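Local coordinates for protein adhesin (Streptococcus sanguinis SK1 = NCTC 7863, PDB 6VT2) that binds sialylated glycans through two tandem SigLec-like modules, probably attaching the streptococcus to host sialoglycoproteins, at residues 36-41 with 59-64; 95-100 with 119-124; 366-371 with 380-385. All coordinates share one frame; numbering follows the deposited sequence.

Contact 1: 36-41 with 59-64; sequences NRVIVR and YSTDNL. With SO4 (sulfate ion), chain L.
Tyr59 lays its ring against Val40, filling the space between two nearly antiparallel strands that belong to different sheets of the SigLec-like domain. The strand axes run 8.2 Å apart, too far for backbone pairing, and side chains and water bridge the interval. Tyr59 can be followed outward. Its CB lies 4.1 Å from Val40 CG2. A chi1 of 65° sets CG between the backbone N and carbonyl carbon; the Tyr59 and Val40 side chains run past one another in opposite senses. Val40 CG2 sits over the ring centre, 3.7 Å from the centroid, a CH-pi contact, while Val40 CB approaches CD1 and CE1. At the ring edge, CE2 of Tyr59 lies 3.6 Å from Val38 O, close to the ring plane. At the tip, the hydroxyl of Tyr59 donates to water 3, which gives a proton to Val40 O, and it accepts a bond from water 2. Farther along, water 1 donates to Val38 O and pairs with Thr61 OG1 at 2.6 Å, an oxygen also bonded to Thr78. Leu64 closes this end, its CD2 resting 3.5 Å from Asn36 O and 4.3 Å from Val38 CG2. Branched aliphatic residues suit the packed interior, whereas tyrosine and threonine offer both carbon surface and a hydroxyl. Outward-facing carbonyls of an edge strand, which lack a strand partner on this side, are thus satisfied largely through water.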
loop_
_atom_site.group_PDB
_atom_site.type_symbol
_atom_site.label_atom_id
_atom_site.label_comp_id
_atom_site.label_asym_id
_atom_site.label_seq_id
_atom_site.Cartn_x
_atom_site.Cartn_y
_atom_site.Cartn_z
ATOM N N ASN A 36 -42.851 -25.874 -30.661
ATOM C CA ASN A 36 -43.928 -24.936 -30.534
ATOM C C ASN A 36 -44.223 -24.597 -29.085
ATOM O O ASN A 36 -44.763 -23.537 -28.816
ATOM C CB ASN A 36 -45.184 -25.478 -31.222
ATOM C CG ASN A 36 -45.193 -25.238 -32.690
ATOM O OD1 ASN A 36 -44.193 -24.928 -33.265
ATOM N ND2 ASN A 36 -46.340 -25.520 -33.320
ATOM N N ARG A 37 -43.916 -25.475 -28.138
ATOM C CA ARG A 37 -44.205 -25.190 -26.727
ATOM C C ARG A 37 -43.070 -25.743 -25.877
ATOM O O ARG A 37 -42.576 -26.756 -26.185
ATOM C CB ARG A 37 -45.478 -25.885 -26.244
ATOM C CG ARG A 37 -46.740 -25.504 -27.003
ATOM C CD ARG A 37 -47.970 -26.234 -26.567
ATOM N NE ARG A 37 -48.631 -25.998 -25.302
ATOM C CZ ARG A 37 -48.556 -24.970 -24.503
ATOM N NH1 ARG A 37 -49.254 -25.021 -23.379
ATOM N NH2 ARG A 37 -47.799 -23.918 -24.713
ATOM N N VAL A 38 -42.591 -24.871 -24.942
ATOM C CA VAL A 38 -41.765 -25.467 -23.791
ATOM C C VAL A 38 -42.500 -25.017 -22.520
ATOM O O VAL A 38 -42.818 -23.911 -22.423
ATOM C CB VAL A 38 -40.343 -24.910 -23.878
ATOM C CG1 VAL A 38 -39.518 -25.365 -22.687
ATOM C CG2 VAL A 38 -39.685 -25.312 -25.189
ATOM N N ILE A 39 -42.768 -25.946 -21.635
ATOM C CA ILE A 39 -43.592 -25.742 -20.429
ATOM C C ILE A 39 -42.750 -26.118 -19.211
ATOM O O ILE A 39 -42.071 -27.065 -19.276
ATOM C CB ILE A 39 -44.794 -26.714 -20.508
ATOM C CG1 ILE A 39 -45.723 -26.302 -21.638
ATOM C CG2 ILE A 39 -45.540 -26.835 -19.201
ATOM C CD1 ILE A 39 -46.705 -27.380 -22.016
ATOM N N VAL A 40 -42.856 -25.337 -18.152
ATOM C CA VAL A 40 -42.294 -25.704 -16.845
ATOM C C VAL A 40 -43.511 -25.850 -15.959
ATOM O O VAL A 40 -44.262 -24.953 -15.924
ATOM C CB VAL A 40 -41.335 -24.651 -16.303
ATOM C CG1 VAL A 40 -40.767 -25.101 -14.971
ATOM C CG2 VAL A 40 -40.242 -24.383 -17.284
ATOM N N ARG A 41 -43.655 -26.978 -15.293
ATOM C CA ARG A 41 -44.886 -27.152 -14.529
ATOM C C ARG A 41 -44.666 -28.015 -13.291
ATOM O O ARG A 41 -43.735 -28.764 -13.199
ATOM C CB ARG A 41 -45.961 -27.818 -15.397
ATOM C CG ARG A 41 -45.552 -29.175 -15.945
ATOM C CD ARG A 41 -46.700 -29.970 -16.569
ATOM N NE ARG A 41 -47.504 -30.595 -15.570
ATOM C CZ ARG A 41 -48.606 -31.247 -15.823
ATOM N NH1 ARG A 41 -49.032 -31.342 -17.061
ATOM N NH2 ARG A 41 -49.257 -31.826 -14.848
ATOM N N TYR A 59 -40.231 -18.378 -16.360
ATOM C CA TYR A 59 -39.542 -18.888 -17.523
ATOM C C TYR A 59 -39.965 -18.163 -18.779
ATOM O O TYR A 59 -41.022 -17.668 -18.837
ATOM C CB TYR A 59 -39.627 -20.400 -17.694
ATOM C CG TYR A 59 -41.003 -20.911 -17.953
ATOM C CD1 TYR A 59 -41.918 -21.035 -16.949
ATOM C CD2 TYR A 59 -41.336 -21.363 -19.202
ATOM C CE1 TYR A 59 -43.178 -21.536 -17.196
ATOM C CE2 TYR A 59 -42.580 -21.873 -19.461
ATOM C CZ TYR A 59 -43.501 -21.981 -18.455
ATOM O OH TYR A 59 -44.703 -22.515 -18.769
ATOM N N SER A 60 -39.090 -18.214 -19.754
ATOM C CA SER A 60 -39.377 -17.548 -21.026
ATOM C C SER A 60 -38.632 -18.254 -22.139
ATOM O O SER A 60 -37.579 -18.705 -21.941
ATOM C CB SER A 60 -39.000 -16.113 -20.965
ATOM O OG SER A 60 -37.634 -15.981 -20.825
ATOM N N THR A 61 -39.238 -18.308 -23.302
ATOM C CA THR A 61 -38.555 -18.862 -24.443
ATOM C C THR A 61 -38.731 -17.932 -25.640
ATOM O O THR A 61 -39.792 -17.826 -26.121
ATOM C CB THR A 61 -39.152 -20.188 -24.828
ATOM O OG1 THR A 61 -39.193 -21.018 -23.685
ATOM C CG2 THR A 61 -38.341 -20.849 -25.927
ATOM N N ASP A 62 -37.667 -17.305 -26.052
ATOM C CA ASP A 62 -37.727 -16.505 -27.268
ATOM C C ASP A 62 -37.852 -17.507 -28.422
ATOM O O ASP A 62 -37.493 -18.616 -28.315
ATOM C CB ASP A 62 -36.467 -15.655 -27.334
ATOM C CG ASP A 62 -36.344 -14.633 -26.215
ATOM O OD1 ASP A 62 -37.249 -14.507 -25.413
ATOM O OD2 ASP A 62 -35.293 -14.049 -26.119
ATOM N N ASN A 63 -38.308 -17.041 -29.535
ATOM C CA ASN A 63 -38.273 -17.795 -30.757
ATOM C C ASN A 63 -39.101 -19.067 -30.724
ATOM O O ASN A 63 -38.836 -19.965 -31.479
ATOM C CB ASN A 63 -36.839 -18.151 -31.121
ATOM C CG ASN A 63 -36.640 -18.130 -32.603
ATOM O OD1 ASN A 63 -37.313 -17.389 -33.289
ATOM N ND2 ASN A 63 -35.701 -18.916 -33.108
ATOM N N LEU A 64 -40.104 -19.169 -29.863
ATOM C CA LEU A 64 -41.015 -20.310 -29.871
ATOM C C LEU A 64 -41.784 -20.359 -31.183
ATOM O O LEU A 64 -42.116 -19.322 -31.787
ATOM C CB LEU A 64 -42.024 -20.206 -28.740
ATOM C CG LEU A 64 -41.765 -20.989 -27.470
ATOM C CD1 LEU A 64 -42.944 -20.763 -26.509
ATOM C CD2 LEU A 64 -41.607 -22.482 -27.745
HETATM S S SO4 L . -48.274 -22.079 -22.831
HETATM O O1 SO4 L . -48.765 -21.054 -21.965
HETATM O O2 SO4 L . -47.836 -23.156 -22.110
HETATM O O3 SO4 L . -49.341 -22.403 -23.706
HETATM O O4 SO4 L . -47.198 -21.487 -23.574
HETATM O O HOH W 1 -41.659 -21.426 -22.858
HETATM O O HOH W 2 -45.577 -22.116 -21.554
HETATM O O HOH W 3 -46.102 -22.762 -16.481
#

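Contact 2: 95-100 with 119-124; sequences RYTKYV and RFVLVI. With SIA (N-acetyl-alpha-neuraminic acid), chain D; GAL (beta-D-galactopyranose), chain B.
Thr97 has OG1 anti to its carbonyl carbon (chi1 -53°), near Val121 CG2. Thr97 OG1 donates to sialic acid O1A at 2.9 Å. Lys98 turns at chi2 (-67°), so that CD leaves the direction of Phe120, whose CZ stays 3.7 Å from Lys98 CB. Lys98 NZ is within hydrogen-bonding reach of sialic acid O8 and O9, Asn42 OD1 and Asp53 O, four oxygens sharing three protons. The backbone of Thr97 completes a two-point grip on the carboxylate: its N-H reaches sialic acid O1B almost straight, at 169°. Arg95 O receives the N-H of the sugar's acetamido group, while the ring edge of Tyr96 meets the glycerol end at O9. The two strands are central neighbours in a mixed sheet of this SigLec-like domain, paired antiparallel; Tyr96 with Leu122 and Lys98 with Phe120 form hydrogen-bonded pairs, with Tyr96 N to Leu122 O the shortest at 2.8 Å. Strand 95-104 carries these glycan contacts, its backbone serving both sheet and sugar. On the side of the sheet bearing Thr97, the two arginines pack on their neighbours. The Arg95 guanidinium lays one face over Val121 CG1, 3.6 Å from NH2, and Arg119 CB sits over the Tyr99 ring, 4.1 Å from its centroid, in a CH-pi contact. Arginine suits this partly exposed margin: its carbons or guanidinium face pack while Arg119 NH1 still bonds Ser117 O. On the other face Phe120 turns its ring edge to Val100 CG2, 3.9 Å from CE2. Tyr99 OH donates to galactose O6 at 2.6 Å, and Asp114 bonds the same sugar.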
loop_
_atom_site.group_PDB
_atom_site.type_symbol
_atom_site.label_atom_id
_atom_site.label_comp_id
_atom_site.label_asym_id
_atom_site.label_seq_id
_atom_site.Cartn_x
_atom_site.Cartn_y
_atom_site.Cartn_z
ATOM N N ARG A 95 -36.718 -26.958 -1.382
ATOM C CA ARG A 95 -36.329 -27.431 -2.698
ATOM C C ARG A 95 -37.582 -27.654 -3.530
ATOM O O ARG A 95 -38.587 -27.835 -3.012
ATOM C CB ARG A 95 -35.522 -28.721 -2.588
ATOM C CG ARG A 95 -36.310 -29.846 -1.957
ATOM C CD ARG A 95 -35.392 -30.933 -1.451
ATOM N NE ARG A 95 -34.736 -31.692 -2.484
ATOM C CZ ARG A 95 -33.472 -31.591 -2.775
ATOM N NH1 ARG A 95 -32.752 -30.676 -2.188
ATOM N NH2 ARG A 95 -32.942 -32.369 -3.675
ATOM N N TYR A 96 -37.448 -27.601 -4.841
ATOM C CA TYR A 96 -38.601 -27.738 -5.731
ATOM C C TYR A 96 -38.237 -28.618 -6.929
ATOM O O TYR A 96 -37.373 -28.263 -7.594
ATOM C CB TYR A 96 -38.982 -26.351 -6.239
ATOM C CG TYR A 96 -39.434 -25.407 -5.175
ATOM C CD1 TYR A 96 -40.694 -25.491 -4.644
ATOM C CD2 TYR A 96 -38.553 -24.530 -4.609
ATOM C CE1 TYR A 96 -41.089 -24.646 -3.645
ATOM C CE2 TYR A 96 -38.925 -23.703 -3.584
ATOM C CZ TYR A 96 -40.222 -23.698 -3.164
ATOM O OH TYR A 96 -40.651 -22.934 -2.137
ATOM N N THR A 97 -39.015 -29.647 -7.181
ATOM C CA THR A 97 -38.782 -30.524 -8.328
ATOM C C THR A 97 -39.843 -30.103 -9.328
ATOM O O THR A 97 -40.961 -30.238 -9.032
ATOM C CB THR A 97 -38.977 -31.990 -7.995
ATOM O OG1 THR A 97 -38.155 -32.201 -6.863
ATOM C CG2 THR A 97 -38.601 -32.872 -9.156
ATOM N N LYS A 98 -39.428 -29.562 -10.454
ATOM C CA LYS A 98 -40.393 -29.102 -11.450
ATOM C C LYS A 98 -40.043 -29.717 -12.806
ATOM O O LYS A 98 -38.955 -30.016 -13.061
ATOM C CB LYS A 98 -40.415 -27.590 -11.504
ATOM C CG LYS A 98 -40.684 -26.908 -10.180
ATOM C CD LYS A 98 -42.097 -27.202 -9.738
ATOM C CE LYS A 98 -42.172 -26.945 -8.267
ATOM N NZ LYS A 98 -43.528 -26.972 -7.744
ATOM N N TYR A 99 -41.061 -29.825 -13.616
ATOM C CA TYR A 99 -40.995 -30.651 -14.824
ATOM C C TYR A 99 -41.025 -29.766 -16.059
ATOM O O TYR A 99 -41.740 -28.764 -16.103
ATOM C CB TYR A 99 -42.159 -31.613 -14.827
ATOM C CG TYR A 99 -41.998 -32.634 -13.756
ATOM C CD1 TYR A 99 -42.283 -32.363 -12.448
ATOM C CD2 TYR A 99 -41.449 -33.860 -14.058
ATOM C CE1 TYR A 99 -41.992 -33.295 -11.443
ATOM C CE2 TYR A 99 -41.224 -34.843 -13.089
ATOM C CZ TYR A 99 -41.447 -34.514 -11.768
ATOM O OH TYR A 99 -41.149 -35.470 -10.860
ATOM N N VAL A 100 -40.225 -30.146 -17.043
ATOM C CA VAL A 100 -40.098 -29.396 -18.284
ATOM C C VAL A 100 -40.583 -30.284 -19.420
ATOM O O VAL A 100 -40.126 -31.414 -19.574
ATOM C CB VAL A 100 -38.665 -28.903 -18.498
ATOM C CG1 VAL A 100 -38.626 -28.105 -19.757
ATOM C CG2 VAL A 100 -38.175 -28.064 -17.327
ATOM N N ARG A 119 -36.795 -32.874 -15.760
ATOM C CA ARG A 119 -37.116 -32.131 -14.561
ATOM C C ARG A 119 -35.822 -31.550 -14.019
ATOM O O ARG A 119 -34.719 -32.011 -14.351
ATOM C CB ARG A 119 -37.777 -33.023 -13.514
ATOM C CG ARG A 119 -36.899 -34.135 -12.981
ATOM C CD ARG A 119 -37.774 -35.265 -12.371
ATOM N NE ARG A 119 -36.828 -36.178 -11.784
ATOM C CZ ARG A 119 -36.110 -37.051 -12.456
ATOM N NH1 ARG A 119 -36.314 -37.235 -13.764
ATOM N NH2 ARG A 119 -35.173 -37.769 -11.805
ATOM N N PHE A 120 -35.993 -30.577 -13.148
ATOM C CA PHE A 120 -34.891 -30.013 -12.403
ATOM C C PHE A 120 -35.292 -29.911 -10.947
ATOM O O PHE A 120 -36.476 -29.803 -10.633
ATOM C CB PHE A 120 -34.452 -28.642 -12.918
ATOM C CG PHE A 120 -35.510 -27.603 -12.870
ATOM C CD1 PHE A 120 -35.665 -26.812 -11.750
ATOM C CD2 PHE A 120 -36.372 -27.410 -13.949
ATOM C CE1 PHE A 120 -36.697 -25.880 -11.667
ATOM C CE2 PHE A 120 -37.329 -26.460 -13.906
ATOM C CZ PHE A 120 -37.512 -25.670 -12.749
ATOM N N VAL A 121 -34.309 -29.871 -10.045
ATOM C CA VAL A 121 -34.560 -29.579 -8.645
ATOM C C VAL A 121 -33.885 -28.263 -8.355
ATOM O O VAL A 121 -32.662 -28.127 -8.513
ATOM C CB VAL A 121 -34.030 -30.658 -7.721
ATOM C CG1 VAL A 121 -34.392 -30.321 -6.289
ATOM C CG2 VAL A 121 -34.662 -32.023 -8.086
ATOM N N LEU A 122 -34.682 -27.294 -7.967
ATOM C CA LEU A 122 -34.213 -26.006 -7.510
ATOM C C LEU A 122 -34.069 -26.043 -6.005
ATOM O O LEU A 122 -35.018 -26.377 -5.301
ATOM C CB LEU A 122 -35.200 -24.940 -7.974
ATOM C CG LEU A 122 -34.769 -23.511 -7.720
ATOM C CD1 LEU A 122 -33.605 -23.159 -8.590
ATOM C CD2 LEU A 122 -36.005 -22.637 -7.988
ATOM N N VAL A 123 -32.875 -25.779 -5.527
ATOM C CA VAL A 123 -32.524 -25.968 -4.129
ATOM C C VAL A 123 -32.189 -24.622 -3.559
ATOM O O VAL A 123 -31.257 -23.967 -4.044
ATOM C CB VAL A 123 -31.366 -26.962 -3.973
ATOM C CG1 VAL A 123 -31.016 -27.234 -2.502
ATOM C CG2 VAL A 123 -31.649 -28.240 -4.672
ATOM N N ILE A 124 -32.865 -24.257 -2.468
ATOM C CA ILE A 124 -32.680 -22.932 -1.904
ATOM C C ILE A 124 -31.714 -22.977 -0.729
ATOM O O ILE A 124 -31.958 -23.696 0.238
ATOM C CB ILE A 124 -34.008 -22.311 -1.476
ATOM C CG1 ILE A 124 -35.060 -22.428 -2.614
ATOM C CG2 ILE A 124 -33.787 -20.956 -0.926
ATOM C CD1 ILE A 124 -34.573 -21.910 -3.902
HETATM C C1 SIA D . -40.508 -31.121 -4.359
HETATM C C2 SIA D . -41.497 -31.424 -3.152
HETATM C C3 SIA D . -40.820 -31.490 -1.778
HETATM C C4 SIA D . -40.251 -30.151 -1.302
HETATM C C5 SIA D . -41.322 -29.054 -1.379
HETATM C C6 SIA D . -41.988 -29.063 -2.779
HETATM C C7 SIA D . -43.213 -28.121 -2.921
HETATM C C8 SIA D . -43.944 -28.387 -4.263
HETATM C C9 SIA D . -44.909 -27.248 -4.574
HETATM C C10 SIA D . -41.125 -26.960 -0.085
HETATM C C11 SIA D . -40.425 -25.606 0.009
HETATM N N5 SIA D . -40.751 -27.731 -1.134
HETATM O O1A SIA D . -39.356 -31.603 -4.288
HETATM O O1B SIA D . -41.041 -30.450 -5.288
HETATM O O4 SIA D . -39.769 -30.241 0.054
HETATM O O6 SIA D . -42.494 -30.357 -3.083
HETATM O O7 SIA D . -44.072 -28.233 -1.798
HETATM O O8 SIA D . -42.974 -28.552 -5.303
HETATM O O9 SIA D . -44.144 -26.110 -4.979
HETATM O O10 SIA D . -41.969 -27.306 0.738
HETATM C C1 GAL B . -44.756 -34.228 -5.378
HETATM C C2 GAL B . -44.062 -33.740 -4.088
HETATM C C3 GAL B . -42.783 -32.976 -4.408
HETATM C C4 GAL B . -41.884 -33.800 -5.340
HETATM C C5 GAL B . -42.689 -34.179 -6.579
HETATM C C6 GAL B . -41.918 -35.041 -7.595
HETATM O O2 GAL B . -44.890 -32.843 -3.368
HETATM O O3 GAL B . -42.051 -32.682 -3.220
HETATM O O4 GAL B . -41.433 -34.962 -4.681
HETATM O O5 GAL B . -43.839 -34.935 -6.197
HETATM O O6 GAL B . -42.669 -35.238 -8.786
#

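Contact 3: 366-371 with 380-385; sequences NNVQYV and VIYPDD
Gln369 and Ile381 form a hydrogen-bonded pair of an antiparallel beta hairpin, made by strands 369-372 and 378-381 in the C-terminal atypical Rib domain. Its backbone bonds are reciprocal: Gln369 N to Ile381 O and Ile381 N to Gln369 O, each 2.9 Å, the second nearly straight at 174°. Water continues the pairing beyond the last bridge, since water 4 donates to both Ile381 O and Asn367 O, giving Ile381 O two donors. Apolar contacts fall on both faces. On the face of Tyr370 and Val380, the two side chains point the same way and Val380 CG2 lies in the plane of the Tyr370 ring at its edge, 3.9 Å from CD1. That ring also touches Val356 and Arg357 of helix 346-360. On the face of Gln369, Val371 CG2 meets Ile381 CD1 at 4.1 Å, both residues beta-branched, as suits strands. Where the strands part, Val368 CG1 approaches the Tyr382 ring obliquely, 3.5 Å from CD1. Tyr382 OH bonds to Asp393, a ligand of the calcium ion, so this valine packs on a second-shell residue. Pro383 occupies the second position of a type I turn from Tyr382 to Asp385, which its fixed phi suits. In the polar-to-apolar contact, Asn367 crosses this proline at about a right angle; Asn367 CG, between backbone N and carbonyl carbon (chi1 62°), lies 3.7 Å from Pro383 CG, and Asn367 OD1 3.4 Å from it.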
loop_
_atom_site.group_PDB
_atom_site.type_symbol
_atom_site.label_atom_id
_atom_site.label_comp_id
_atom_site.label_asym_id
_atom_site.label_seq_id
_atom_site.Cartn_x
_atom_site.Cartn_y
_atom_site.Cartn_z
ATOM N N ASN A 366 31.469 29.156 -4.157
ATOM C CA ASN A 366 31.724 30.372 -4.886
ATOM C C ASN A 366 32.296 31.444 -3.990
ATOM O O ASN A 366 32.829 32.429 -4.515
ATOM C CB ASN A 366 30.467 30.896 -5.527
ATOM C CG ASN A 366 29.906 29.961 -6.595
ATOM O OD1 ASN A 366 30.628 29.321 -7.345
ATOM N ND2 ASN A 366 28.635 29.870 -6.646
ATOM N N ASN A 367 32.182 31.270 -2.657
ATOM C CA ASN A 367 32.730 32.241 -1.692
ATOM C C ASN A 367 33.942 31.683 -0.943
ATOM O O ASN A 367 34.213 32.086 0.127
ATOM C CB ASN A 367 31.667 32.806 -0.767
ATOM C CG ASN A 367 31.003 31.766 0.087
ATOM O OD1 ASN A 367 30.980 30.635 -0.278
ATOM N ND2 ASN A 367 30.398 32.197 1.159
ATOM N N VAL A 368 34.703 30.824 -1.599
ATOM C CA VAL A 368 36.028 30.459 -1.034
ATOM C C VAL A 368 36.956 31.651 -1.203
ATOM O O VAL A 368 36.776 32.445 -2.102
ATOM C CB VAL A 368 36.730 29.252 -1.672
ATOM C CG1 VAL A 368 36.108 28.069 -1.055
ATOM C CG2 VAL A 368 36.758 29.313 -3.178
ATOM N N GLN A 369 37.957 31.689 -0.354
ATOM C CA GLN A 369 38.991 32.717 -0.455
ATOM C C GLN A 369 40.292 31.977 -0.783
ATOM O O GLN A 369 40.506 30.950 -0.266
ATOM C CB GLN A 369 39.124 33.520 0.828
ATOM C CG GLN A 369 37.977 34.467 1.061
ATOM C CD GLN A 369 38.066 35.805 0.366
ATOM O OE1 GLN A 369 38.826 36.017 -0.549
ATOM N NE2 GLN A 369 37.177 36.710 0.723
ATOM N N TYR A 370 41.064 32.506 -1.702
ATOM C CA TYR A 370 42.389 32.011 -1.995
ATOM C C TYR A 370 43.420 33.010 -1.471
ATOM O O TYR A 370 43.283 34.244 -1.636
ATOM C CB TYR A 370 42.537 31.836 -3.481
ATOM C CG TYR A 370 41.566 30.904 -4.091
ATOM C CD1 TYR A 370 41.568 29.556 -3.795
ATOM C CD2 TYR A 370 40.641 31.354 -4.983
ATOM C CE1 TYR A 370 40.706 28.708 -4.420
ATOM C CE2 TYR A 370 39.763 30.525 -5.574
ATOM C CZ TYR A 370 39.794 29.185 -5.259
ATOM O OH TYR A 370 38.949 28.330 -5.803
ATOM N N VAL A 371 44.431 32.498 -0.822
ATOM C CA VAL A 371 45.567 33.330 -0.439
ATOM C C VAL A 371 46.794 32.691 -1.063
ATOM O O VAL A 371 47.136 31.552 -0.738
ATOM C CB VAL A 371 45.731 33.455 1.082
ATOM C CG1 VAL A 371 46.915 34.288 1.421
ATOM C CG2 VAL A 371 44.466 34.051 1.695
ATOM N N VAL A 380 43.475 27.759 0.668
ATOM C CA VAL A 380 42.081 27.825 0.314
ATOM C C VAL A 380 41.322 27.898 1.630
ATOM O O VAL A 380 41.432 27.001 2.471
ATOM C CB VAL A 380 41.677 26.587 -0.477
ATOM C CG1 VAL A 380 40.242 26.604 -0.839
ATOM C CG2 VAL A 380 42.532 26.430 -1.732
ATOM N N ILE A 381 40.549 28.962 1.809
ATOM C CA ILE A 381 39.814 29.179 3.046
ATOM C C ILE A 381 38.324 29.124 2.758
ATOM O O ILE A 381 37.787 29.932 1.988
ATOM C CB ILE A 381 40.206 30.518 3.672
ATOM C CG1 ILE A 381 41.753 30.606 3.852
ATOM C CG2 ILE A 381 39.457 30.701 4.922
ATOM C CD1 ILE A 381 42.174 31.967 4.374
ATOM N N TYR A 382 37.674 28.150 3.356
ATOM C CA TYR A 382 36.261 27.930 3.147
ATOM C C TYR A 382 35.487 28.828 4.070
ATOM O O TYR A 382 36.012 29.322 5.062
ATOM C CB TYR A 382 35.923 26.479 3.438
ATOM C CG TYR A 382 36.594 25.566 2.488
ATOM C CD1 TYR A 382 36.077 25.396 1.223
ATOM C CD2 TYR A 382 37.747 24.895 2.840
ATOM C CE1 TYR A 382 36.710 24.614 0.301
ATOM C CE2 TYR A 382 38.368 24.084 1.919
ATOM C CZ TYR A 382 37.877 23.981 0.677
ATOM O OH TYR A 382 38.509 23.205 -0.263
ATOM N N PRO A 383 34.244 29.116 3.730
ATOM C CA PRO A 383 33.530 30.191 4.424
ATOM C C PRO A 383 33.108 29.863 5.858
ATOM O O PRO A 383 32.609 30.750 6.544
ATOM C CB PRO A 383 32.339 30.458 3.498
ATOM C CG PRO A 383 32.247 29.352 2.618
ATOM C CD PRO A 383 33.625 28.777 2.457
ATOM N N ASP A 384 33.300 28.636 6.321
ATOM C CA ASP A 384 33.058 28.284 7.701
ATOM C C ASP A 384 34.336 28.398 8.526
ATOM O O ASP A 384 34.343 28.064 9.709
ATOM C CB ASP A 384 32.491 26.871 7.846
ATOM C CG ASP A 384 33.375 25.788 7.283
ATOM O OD1 ASP A 384 34.144 26.059 6.350
ATOM O OD2 ASP A 384 33.291 24.645 7.732
ATOM N N ASP A 385 35.434 28.861 7.924
ATOM C CA ASP A 385 36.669 28.975 8.670
ATOM C C ASP A 385 36.504 29.928 9.840
ATOM O O ASP A 385 36.034 31.039 9.669
ATOM C CB ASP A 385 37.779 29.473 7.744
ATOM C CG ASP A 385 39.131 29.558 8.402
ATOM O OD1 ASP A 385 39.762 28.517 8.610
ATOM O OD2 ASP A 385 39.557 30.685 8.694
HETATM O O HOH W 4 35.661 31.566 2.232
#

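Contacts 1 and 2 belong to the same SigLec-like domain and share a sheet, since strands 35-41 and 95-104 are neighbours in it. Contact 2 is buried and built on direct backbone pairing, with sialic acid and galactose on the paired strand; contact 1, only partly buried, spans from the edge of that sheet to another and relies on packing and water. They meet through Val40 CG1 packing on Phe120 CE2, 3.8 Å away, and a probable backbone bond from Arg41 N to Tyr99 O. Contact 3 stands apart, its centre about 95 Å from that of contact 2, in an atypical Rib domain. It too pairs strands, but as a short, partly exposed hairpin beside a calcium site.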